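Local coordinates for protein FAD synthetase (Saccharomyces cerevisiae, PDB 2WSI) that catalyses adenylyl transfer from ATP to flavin mononucleotide, producing the coenzyme FAD and releasing diphosphate, at residues A[147-152]-A[184-189]; A[231-236]-A[291-296]; A[240-245]-A[286-291]. All blocks are in the same frame, centred on the assembly; numbering follows the deposited sequence.

Interaction 1: A[147-152]-A[184-189]. With FAD (flavin-adenine dinucleotide), chain C.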
# COMPACT_ATOMS: atom_id res chain seq x y z
N ALA A 147 -4.65 -0.13 -20.05
CA ALA A 147 -4.49 1.10 -19.29
C ALA A 147 -3.00 1.48 -19.18
O ALA A 147 -2.62 2.65 -19.34
CB ALA A 147 -5.10 0.95 -17.89
N PHE A 148 -2.14 0.49 -18.92
CA PHE A 148 -0.72 0.81 -18.79
C PHE A 148 -0.08 1.01 -20.16
O PHE A 148 0.87 1.79 -20.29
CB PHE A 148 0.02 -0.23 -17.94
CG PHE A 148 -0.11 0.04 -16.47
CD1 PHE A 148 -1.19 -0.46 -15.76
CD2 PHE A 148 0.81 0.85 -15.81
CE1 PHE A 148 -1.36 -0.16 -14.41
CE2 PHE A 148 0.66 1.15 -14.45
CZ PHE A 148 -0.43 0.63 -13.75
N ARG A 149 -0.62 0.37 -21.19
CA ARG A 149 -0.06 0.59 -22.51
C ARG A 149 -0.26 2.05 -22.87
O ARG A 149 0.65 2.69 -23.39
CB ARG A 149 -0.68 -0.32 -23.57
CG ARG A 149 0.05 -0.26 -24.91
CD ARG A 149 -0.60 -1.16 -25.95
NE ARG A 149 -1.15 -2.36 -25.32
CZ ARG A 149 -0.44 -3.44 -25.01
NH1 ARG A 149 0.87 -3.47 -25.27
NH2 ARG A 149 -1.03 -4.47 -24.44
N ASP A 150 -1.45 2.58 -22.58
CA ASP A 150 -1.74 3.98 -22.88
C ASP A 150 -0.83 4.89 -22.06
O ASP A 150 -0.34 5.88 -22.57
CB ASP A 150 -3.20 4.34 -22.59
CG ASP A 150 -4.17 3.63 -23.51
OD1 ASP A 150 -3.75 3.13 -24.58
OD2 ASP A 150 -5.38 3.57 -23.16
N PHE A 151 -0.61 4.53 -20.79
CA PHE A 151 0.22 5.32 -19.89
C PHE A 151 1.64 5.44 -20.45
O PHE A 151 2.20 6.54 -20.53
CB PHE A 151 0.24 4.70 -18.48
CG PHE A 151 1.23 5.37 -17.53
CD1 PHE A 151 1.00 6.66 -17.06
CD2 PHE A 151 2.38 4.71 -17.11
CE1 PHE A 151 1.89 7.28 -16.20
CE2 PHE A 151 3.28 5.33 -16.25
CZ PHE A 151 3.03 6.62 -15.78
N ILE A 152 2.20 4.30 -20.85
CA ILE A 152 3.57 4.21 -21.38
C ILE A 152 3.68 4.96 -22.69
O ILE A 152 4.74 5.52 -23.01
CB ILE A 152 3.97 2.72 -21.63
CG1 ILE A 152 4.10 1.96 -20.30
CG2 ILE A 152 5.28 2.62 -22.41
CD1 ILE A 152 5.02 2.63 -19.29
N ASN A 184 2.19 -10.26 -23.11
CA ASN A 184 0.87 -9.67 -23.05
C ASN A 184 0.94 -8.16 -22.77
O ASN A 184 0.18 -7.35 -23.31
CB ASN A 184 0.12 -10.38 -21.91
CG ASN A 184 -1.27 -9.82 -21.66
OD1 ASN A 184 -1.73 -8.90 -22.34
ND2 ASN A 184 -1.95 -10.39 -20.67
N TRP A 185 1.88 -7.77 -21.93
CA TRP A 185 1.94 -6.40 -21.42
C TRP A 185 2.93 -5.54 -22.20
O TRP A 185 3.76 -6.05 -22.92
CB TRP A 185 2.34 -6.45 -19.94
CG TRP A 185 1.21 -6.72 -19.04
CD1 TRP A 185 0.50 -7.89 -18.94
CD2 TRP A 185 0.63 -5.81 -18.10
NE1 TRP A 185 -0.49 -7.76 -17.99
CE2 TRP A 185 -0.43 -6.49 -17.46
CE3 TRP A 185 0.91 -4.49 -17.73
CZ2 TRP A 185 -1.21 -5.90 -16.47
CZ3 TRP A 185 0.12 -3.89 -16.74
CH2 TRP A 185 -0.92 -4.60 -16.13
N PRO A 186 2.85 -4.22 -22.05
CA PRO A 186 3.88 -3.36 -22.63
C PRO A 186 5.21 -3.59 -21.91
O PRO A 186 5.19 -4.03 -20.76
CB PRO A 186 3.36 -1.94 -22.35
CG PRO A 186 2.08 -2.07 -21.63
CD PRO A 186 1.89 -3.48 -21.21
N ASP A 187 6.34 -3.30 -22.54
CA ASP A 187 7.63 -3.56 -21.91
C ASP A 187 8.01 -2.49 -20.88
O ASP A 187 8.21 -1.34 -21.21
CB ASP A 187 8.75 -3.65 -22.98
CG ASP A 187 10.09 -4.17 -22.41
OD1 ASP A 187 10.19 -4.49 -21.20
OD2 ASP A 187 11.06 -4.28 -23.20
N PHE A 188 8.06 -2.88 -19.61
CA PHE A 188 8.73 -2.08 -18.58
C PHE A 188 9.12 -3.05 -17.48
O PHE A 188 8.74 -4.22 -17.52
CB PHE A 188 7.83 -0.97 -18.02
CG PHE A 188 6.49 -1.44 -17.48
CD1 PHE A 188 6.38 -1.93 -16.20
CD2 PHE A 188 5.34 -1.34 -18.26
CE1 PHE A 188 5.15 -2.36 -15.69
CE2 PHE A 188 4.10 -1.76 -17.77
CZ PHE A 188 4.00 -2.26 -16.48
N MET A 189 9.91 -2.59 -16.52
CA MET A 189 10.35 -3.48 -15.46
C MET A 189 9.36 -3.40 -14.32
O MET A 189 9.04 -2.31 -13.85
CB MET A 189 11.75 -3.09 -14.94
CG MET A 189 12.37 -4.17 -14.05
SD MET A 189 12.89 -5.66 -15.01
CE MET A 189 14.53 -5.08 -15.49
PA FAD C . -4.13 -6.08 -7.42
O1A FAD C . -5.47 -5.88 -6.78
O2A FAD C . -4.23 -6.05 -8.92
O5B FAD C . -2.99 -5.06 -6.86
C5B FAD C . -1.63 -5.38 -7.09
C4B FAD C . -0.85 -4.08 -7.25
O4B FAD C . -1.07 -3.55 -8.53
C3B FAD C . -1.31 -3.01 -6.27
O3B FAD C . -0.62 -3.08 -5.06
C2B FAD C . -1.00 -1.74 -7.03
O2B FAD C . 0.35 -1.37 -6.86
C1B FAD C . -1.23 -2.14 -8.46
N9A FAD C . -2.61 -1.80 -8.83
C8A FAD C . -3.72 -2.60 -8.80
N7A FAD C . -4.79 -1.88 -9.25
C5A FAD C . -4.35 -0.62 -9.53
C6A FAD C . -4.98 0.51 -10.00
N6A FAD C . -6.30 0.54 -10.28
N1A FAD C . -4.23 1.63 -10.21
C2A FAD C . -2.87 1.66 -9.97
N3A FAD C . -2.25 0.54 -9.47
C4A FAD C . -2.99 -0.58 -9.29
N1 FAD C . 0.29 -9.74 -14.93
C2 FAD C . 0.93 -10.60 -15.78
O2 FAD C . 0.53 -11.76 -15.92
N3 FAD C . 2.03 -10.17 -16.49
C4 FAD C . 2.49 -8.88 -16.36
O4 FAD C . 3.49 -8.57 -17.02
C4X FAD C . 1.84 -8.00 -15.49
N5 FAD C . 2.27 -6.69 -15.32
C5X FAD C . 1.62 -5.84 -14.45
C6 FAD C . 2.05 -4.52 -14.28
C7 FAD C . 1.35 -3.67 -13.42
C7M FAD C . 1.77 -2.24 -13.21
C8 FAD C . 0.24 -4.15 -12.72
C8M FAD C . -0.50 -3.26 -11.77
C9 FAD C . -0.17 -5.46 -12.89
C9A FAD C . 0.50 -6.30 -13.76
N10 FAD C . 0.06 -7.60 -13.92
C10 FAD C . 0.74 -8.45 -14.77
C1' FAD C . -1.13 -8.08 -13.13
C2' FAD C . -0.67 -8.65 -11.77
O2' FAD C . 0.36 -9.60 -11.87
C3' FAD C . -1.82 -9.26 -10.97
O3' FAD C . -2.20 -10.48 -11.57
C4' FAD C . -3.00 -8.32 -10.90
O4' FAD C . -2.57 -7.02 -10.54
C5' FAD C . -4.01 -8.79 -9.86
O5' FAD C . -3.31 -9.22 -8.70
P FAD C . -3.87 -8.87 -7.23
O1P FAD C . -5.38 -8.94 -7.24
O2P FAD C . -3.19 -9.74 -6.20
O3P FAD C . -3.42 -7.39 -6.86

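Interaction 2: A[231-236]-A[291-296]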
# COMPACT_ATOMS: atom_id res chain seq x y z
N LEU A 231 -16.70 -7.28 -1.48
CA LEU A 231 -17.59 -7.01 -0.35
C LEU A 231 -16.80 -7.14 0.92
O LEU A 231 -15.68 -7.63 0.90
CB LEU A 231 -18.68 -8.07 -0.26
CG LEU A 231 -19.27 -8.58 -1.56
CD1 LEU A 231 -20.04 -9.88 -1.31
CD2 LEU A 231 -20.17 -7.50 -2.11
N PRO A 232 -17.42 -6.78 2.05
CA PRO A 232 -16.83 -7.07 3.36
C PRO A 232 -16.59 -8.56 3.50
O PRO A 232 -17.27 -9.38 2.86
CB PRO A 232 -17.90 -6.58 4.34
CG PRO A 232 -18.75 -5.63 3.55
CD PRO A 232 -18.73 -6.14 2.15
N ASN A 233 -15.60 -8.95 4.29
CA ASN A 233 -15.19 -10.34 4.31
C ASN A 233 -16.22 -11.18 5.10
O ASN A 233 -16.49 -10.88 6.26
CB ASN A 233 -13.80 -10.49 4.91
CG ASN A 233 -13.19 -11.85 4.63
OD1 ASN A 233 -13.79 -12.89 4.90
ND2 ASN A 233 -11.97 -11.86 4.14
N PRO A 234 -16.79 -12.22 4.48
CA PRO A 234 -17.85 -12.99 5.17
C PRO A 234 -17.35 -13.64 6.46
O PRO A 234 -18.13 -13.92 7.36
CB PRO A 234 -18.27 -14.07 4.15
CG PRO A 234 -17.17 -14.12 3.13
CD PRO A 234 -16.49 -12.75 3.13
N HIS A 235 -16.03 -13.85 6.55
CA HIS A 235 -15.43 -14.37 7.77
C HIS A 235 -15.33 -13.34 8.88
O HIS A 235 -14.96 -13.68 10.01
CB HIS A 235 -14.07 -15.03 7.46
CG HIS A 235 -14.16 -16.11 6.44
ND1 HIS A 235 -14.60 -17.38 6.73
CD2 HIS A 235 -13.90 -16.10 5.11
CE1 HIS A 235 -14.60 -18.11 5.63
NE2 HIS A 235 -14.18 -17.36 4.63
N LEU A 236 -15.69 -12.08 8.59
CA LEU A 236 -15.72 -11.05 9.62
C LEU A 236 -17.15 -10.69 10.05
O LEU A 236 -17.36 -9.80 10.87
CB LEU A 236 -14.96 -9.78 9.16
CG LEU A 236 -13.48 -10.06 8.86
CD1 LEU A 236 -12.74 -8.78 8.47
CD2 LEU A 236 -12.78 -10.73 10.06
N TRP A 291 -8.75 -5.64 9.89
CA TRP A 291 -7.55 -5.99 10.64
C TRP A 291 -7.84 -7.07 11.70
O TRP A 291 -6.95 -7.48 12.45
CB TRP A 291 -6.88 -4.74 11.26
CG TRP A 291 -7.78 -3.80 12.04
CD1 TRP A 291 -8.05 -3.83 13.38
CD2 TRP A 291 -8.46 -2.65 11.52
NE1 TRP A 291 -8.90 -2.80 13.72
CE2 TRP A 291 -9.16 -2.05 12.60
CE3 TRP A 291 -8.57 -2.08 10.24
CZ2 TRP A 291 -9.95 -0.92 12.44
CZ3 TRP A 291 -9.36 -0.94 10.09
CH2 TRP A 291 -10.03 -0.37 11.19
N TYR A 292 -9.07 -7.53 11.73
CA TYR A 292 -9.42 -8.74 12.50
C TYR A 292 -9.22 -10.01 11.69
O TYR A 292 -9.38 -11.12 12.21
CB TYR A 292 -10.88 -8.68 13.00
CG TYR A 292 -11.02 -7.86 14.25
CD1 TYR A 292 -11.08 -8.46 15.50
CD2 TYR A 292 -11.06 -6.48 14.18
CE1 TYR A 292 -11.19 -7.69 16.66
CE2 TYR A 292 -11.17 -5.70 15.33
CZ TYR A 292 -11.24 -6.31 16.55
OH TYR A 292 -11.33 -5.52 17.67
N LEU A 293 -8.88 -9.87 10.41
CA LEU A 293 -8.49 -11.04 9.64
C LEU A 293 -6.95 -11.17 9.53
O LEU A 293 -6.26 -10.23 9.12
CB LEU A 293 -9.10 -11.02 8.25
CG LEU A 293 -8.83 -12.33 7.51
CD1 LEU A 293 -9.98 -13.29 7.79
CD2 LEU A 293 -8.66 -12.13 6.02
N VAL A 294 -6.42 -12.32 9.93
CA VAL A 294 -4.97 -12.57 9.79
C VAL A 294 -4.67 -13.78 8.93
O VAL A 294 -3.52 -14.04 8.60
CB VAL A 294 -4.23 -12.74 11.13
CG1 VAL A 294 -4.12 -11.40 11.84
CG2 VAL A 294 -4.89 -13.81 12.03
N ASP A 295 -5.72 -14.52 8.56
CA ASP A 295 -5.55 -15.78 7.84
C ASP A 295 -5.42 -15.44 6.37
O ASP A 295 -6.41 -15.07 5.73
CB ASP A 295 -6.74 -16.70 8.12
CG ASP A 295 -6.67 -18.00 7.35
OD1 ASP A 295 -5.68 -18.16 6.61
OD2 ASP A 295 -7.60 -18.83 7.47
N ASP A 296 -4.21 -15.53 5.84
CA ASP A 296 -3.95 -15.08 4.47
C ASP A 296 -4.82 -15.83 3.48
O ASP A 296 -5.11 -15.32 2.40
CB ASP A 296 -2.48 -15.28 4.07
CG ASP A 296 -1.52 -14.37 4.83
OD1 ASP A 296 -0.97 -13.43 4.21
OD2 ASP A 296 -1.32 -14.59 6.04

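Interaction 3: A[240-245]-A[286-291]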
# COMPACT_ATOMS: atom_id res chain seq x y z
N SER A 240 -21.46 -14.58 13.40
CA SER A 240 -21.02 -15.93 13.06
C SER A 240 -19.50 -16.11 13.14
O SER A 240 -18.97 -17.15 12.73
CB SER A 240 -21.54 -16.32 11.68
OG SER A 240 -21.41 -15.24 10.76
N ASN A 241 -18.80 -15.11 13.66
CA ASN A 241 -17.35 -15.19 13.87
C ASN A 241 -16.96 -14.32 15.06
O ASN A 241 -17.58 -13.30 15.31
CB ASN A 241 -16.59 -14.70 12.64
CG ASN A 241 -16.94 -15.45 11.38
OD1 ASN A 241 -16.29 -16.45 11.05
ND2 ASN A 241 -17.92 -14.95 10.63
N ASN A 242 -15.92 -14.72 15.79
CA ASN A 242 -15.44 -13.93 16.92
C ASN A 242 -13.91 -13.90 16.95
O ASN A 242 -13.28 -14.45 17.86
CB ASN A 242 -15.97 -14.50 18.24
CG ASN A 242 -17.47 -14.32 18.38
OD1 ASN A 242 -17.97 -13.20 18.52
ND2 ASN A 242 -18.21 -15.43 18.34
N PRO A 243 -13.29 -13.24 15.96
CA PRO A 243 -11.82 -13.25 15.92
C PRO A 243 -11.19 -12.37 16.99
O PRO A 243 -11.73 -11.33 17.37
CB PRO A 243 -11.51 -12.72 14.52
CG PRO A 243 -12.65 -11.82 14.19
CD PRO A 243 -13.87 -12.38 14.91
N ALA A 244 -10.03 -12.79 17.48
CA ALA A 244 -9.27 -11.99 18.43
C ALA A 244 -8.56 -10.84 17.71
O ALA A 244 -8.24 -10.95 16.53
CB ALA A 244 -8.25 -12.87 19.13
N LEU A 245 -8.31 -9.75 18.42
CA LEU A 245 -7.46 -8.69 17.87
C LEU A 245 -6.01 -9.04 18.14
O LEU A 245 -5.63 -9.31 19.28
CB LEU A 245 -7.81 -7.34 18.48
CG LEU A 245 -7.00 -6.14 18.00
CD1 LEU A 245 -7.18 -5.92 16.48
CD2 LEU A 245 -7.42 -4.91 18.76
N ASN A 286 -22.55 -5.14 10.52
CA ASN A 286 -22.43 -6.50 11.03
C ASN A 286 -21.05 -7.13 10.76
O ASN A 286 -20.94 -8.36 10.74
CB ASN A 286 -23.51 -7.40 10.41
CG ASN A 286 -23.58 -8.79 11.08
OD1 ASN A 286 -23.38 -8.93 12.29
ND2 ASN A 286 -23.87 -9.82 10.28
N TYR A 287 -20.02 -6.30 10.55
CA TYR A 287 -18.68 -6.82 10.25
C TYR A 287 -17.57 -6.21 11.10
O TYR A 287 -17.52 -5.00 11.30
CB TYR A 287 -18.33 -6.58 8.78
CG TYR A 287 -19.16 -7.36 7.81
CD1 TYR A 287 -18.73 -8.61 7.36
CD2 TYR A 287 -20.38 -6.87 7.35
CE1 TYR A 287 -19.49 -9.36 6.47
CE2 TYR A 287 -21.15 -7.62 6.45
CZ TYR A 287 -20.71 -8.87 6.02
OH TYR A 287 -21.45 -9.61 5.13
N TYR A 288 -16.70 -7.07 11.62
CA TYR A 288 -15.45 -6.63 12.22
C TYR A 288 -14.57 -5.96 11.16
O TYR A 288 -14.63 -6.31 9.99
CB TYR A 288 -14.68 -7.81 12.79
CG TYR A 288 -15.27 -8.40 14.06
CD1 TYR A 288 -14.85 -7.96 15.31
CD2 TYR A 288 -16.23 -9.40 14.01
CE1 TYR A 288 -15.37 -8.50 16.48
CE2 TYR A 288 -16.76 -9.95 15.18
CZ TYR A 288 -16.33 -9.49 16.40
OH TYR A 288 -16.85 -10.03 17.56
N PRO A 289 -13.77 -4.99 11.57
CA PRO A 289 -12.81 -4.34 10.67
C PRO A 289 -11.85 -5.36 10.06
O PRO A 289 -11.62 -6.41 10.64
CB PRO A 289 -12.05 -3.39 11.60
CG PRO A 289 -13.04 -3.04 12.66
CD PRO A 289 -13.86 -4.31 12.87
N GLY A 290 -11.30 -5.03 8.89
CA GLY A 290 -10.43 -5.94 8.16
C GLY A 290 -9.26 -6.45 8.98
O GLY A 290 -8.80 -7.57 8.76
N TRP A 291 -8.75 -5.64 9.89
CA TRP A 291 -7.55 -5.99 10.64
C TRP A 291 -7.84 -7.07 11.70
O TRP A 291 -6.95 -7.48 12.45
CB TRP A 291 -6.88 -4.74 11.26
CG TRP A 291 -7.78 -3.80 12.04
CD1 TRP A 291 -8.05 -3.83 13.38
CD2 TRP A 291 -8.46 -2.65 11.52
NE1 TRP A 291 -8.90 -2.80 13.72
CE2 TRP A 291 -9.16 -2.05 12.60
CE3 TRP A 291 -8.57 -2.08 10.24
CZ2 TRP A 291 -9.95 -0.92 12.44
CZ3 TRP A 291 -9.36 -0.94 10.09
CH2 TRP A 291 -10.03 -0.37 11.19
O HOH W 1 -6.35 -9.31 14.47

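Interaction 1: A[147-152]-A[184-189]
F148 and W185 meet beside the flavin in the PAPS reductase-type fold of the HUP clan, a worked example of a helix and a loop that pack on each other and line a ligand site with the same rings. The helix is 144-154; the loop joins strands 178-180 and 189-191. F148 keeps CG beside its backbone N (chi1 -83°), anti to the carbonyl carbon. From there CD1 of F148 lies 3.8 Å from CZ3 of W185, near the plane of the indole at its edge. The two ring planes are inclined at 40°, an oblique pairing.

W185 thus gives its rim to F148 and a face to the isoalloxazine: flavin N5 sits above the middle of the indole, and CZ3 of W185 comes within 3.2 Å of flavin C6. The flavin methyl C7M lies over one face of F148, toward the rim, 3.7 Å from CZ. F188 completes the trio. Its CZ is 3.7 Å from flavin C6, which lies near the plane at the ring edge, while CD2 of the same ring meets CG1 of I152 at 4.1 Å. One ring therefore touches both ligand and helix.

Away from the flavin, P186 is pressed against the helix, with CG 3.5 Å from CA of R149. The R149 chain bends at chi3, and P186 CG lies over one face of the guanidinium, toward its rim. D146 OD1 also forms a long, weak ion pair with NH2 of R149. In the guanidinium plane, the same NH2 makes a weak but nearly straight hydrogen bond to the backbone O of N184, 3.3 Å long with an N-H...O angle of 163°.

Interaction 2: A[231-236]-A[291-296]
L236 and L293 mark the closest backbone approach, with L236 CA 7.2 Å from L293 CA, where a 3-10 turn at 234-236 faces the end of another at 291-292. An Asx turn at N233 shapes the first segment, and the contact exemplifies two irregular loops, one before helix 248-252 and one after helix 274-279, joined in a buried contact mainly by leucine side chains, with no hydrogen bond between the segments.

L236 and L293 share the contact about equally. CG of L236 lies beside the backbone N (chi1 -61°), and the CD2 branch does the touching, 4.0 Å from the backbone N of L293. The same methyl is 4.1 Å from CB of Y292 and equally near CB of L293, so it sits against the peptide link between these two residues. The tyrosine ring itself leads off from this point and meets Y288.

L293 instead holds CG anti to its backbone N (chi1 -173°), and sends its two methyls toward different partners. CD1 comes loosely near CB of H235, while CD2 meets the amide of N233 at 3.8 Å from ND2, the two side chains crossing at about a right angle. This is a van der Waals approach: ND2 spends its hydrogen bonds elsewhere, on L298 O and T222 OG1. L293 also touches L199, tying the contact to helix 199-209.

The N233 amide is thus gripped from both ends, which should fix its rotation. At the oxygen end, OD1 accepts from the backbone N of H235 at 2.9 Å, in the carbonyl plane and on a lone pair.

Interaction 3: A[240-245]-A[286-291]
P243 and Y288 face each other with their CA atoms 8.4 Å apart, and farther along L245 CA and W291 CA stand at 7.7 Å. The two segments are irregular; their touching parts run 41° apart in direction, with no backbone hydrogen bond linking them. Side chains and a water bridge the interval, and a CH-pi contact between proline and tyrosine forms its centre, a compact case of how loops far apart in sequence can join at a protein surface.

Y288 sets CG beside its backbone N and anti to the carbonyl carbon, and its ring reaches the loop 240-245. P243 comes over one face of that ring. Its CD lies 4.0 Å from the centroid of the Y288 ring and 18° off the normal, displaced toward the CD2-CE2 side of the rim. The carbonyl O of N241 approaches the same side, near CE2, at an oblique angle. At the tip, the Y288 hydroxyl gives a weak hydrogen bond to OD1 of N242, with OH and OD1 3.5 Å apart. Amide and ring planes there are 83° from each other, almost perpendicular. K238 adds a cation-pi contact to the same tyrosine.

L245 makes a separate contact, with W291. Its CG is anti to the backbone N. The CD1 branch meets CD1 of W291, 3.8 Å away and in the plane of the indole, at the edge. One face of that indole carries CB of P289 over its centre, while W203 and L207 of helix 199-209 also touch the tryptophan. Near the L245 end, one water donates to both backbones, 2.8 Å from W291 O and 3.2 Å from A244 O.

How the interactions relate
Interaction 1 stands apart, its centre about 33 Å from that of interaction 2 and about 39 Å from that of interaction 3. Partly buried, it joins helix and loop beside the flavin, aromatic within and polar at its outer rim. Interactions 2 and 3 are neighbours, centres about 7 Å apart, sharing W291; interaction 3 is nested within the chain loop that interaction 2 closes. A probable hydrogen bond between L236 O and Y288 N, 2.9 Å, joins them. Interaction 2 is buried and met by leucine methyls, whereas interaction 3 lies at the surface and brings in water and a weak hydroxyl bond: here the buried loop contact is the more apolar of the two.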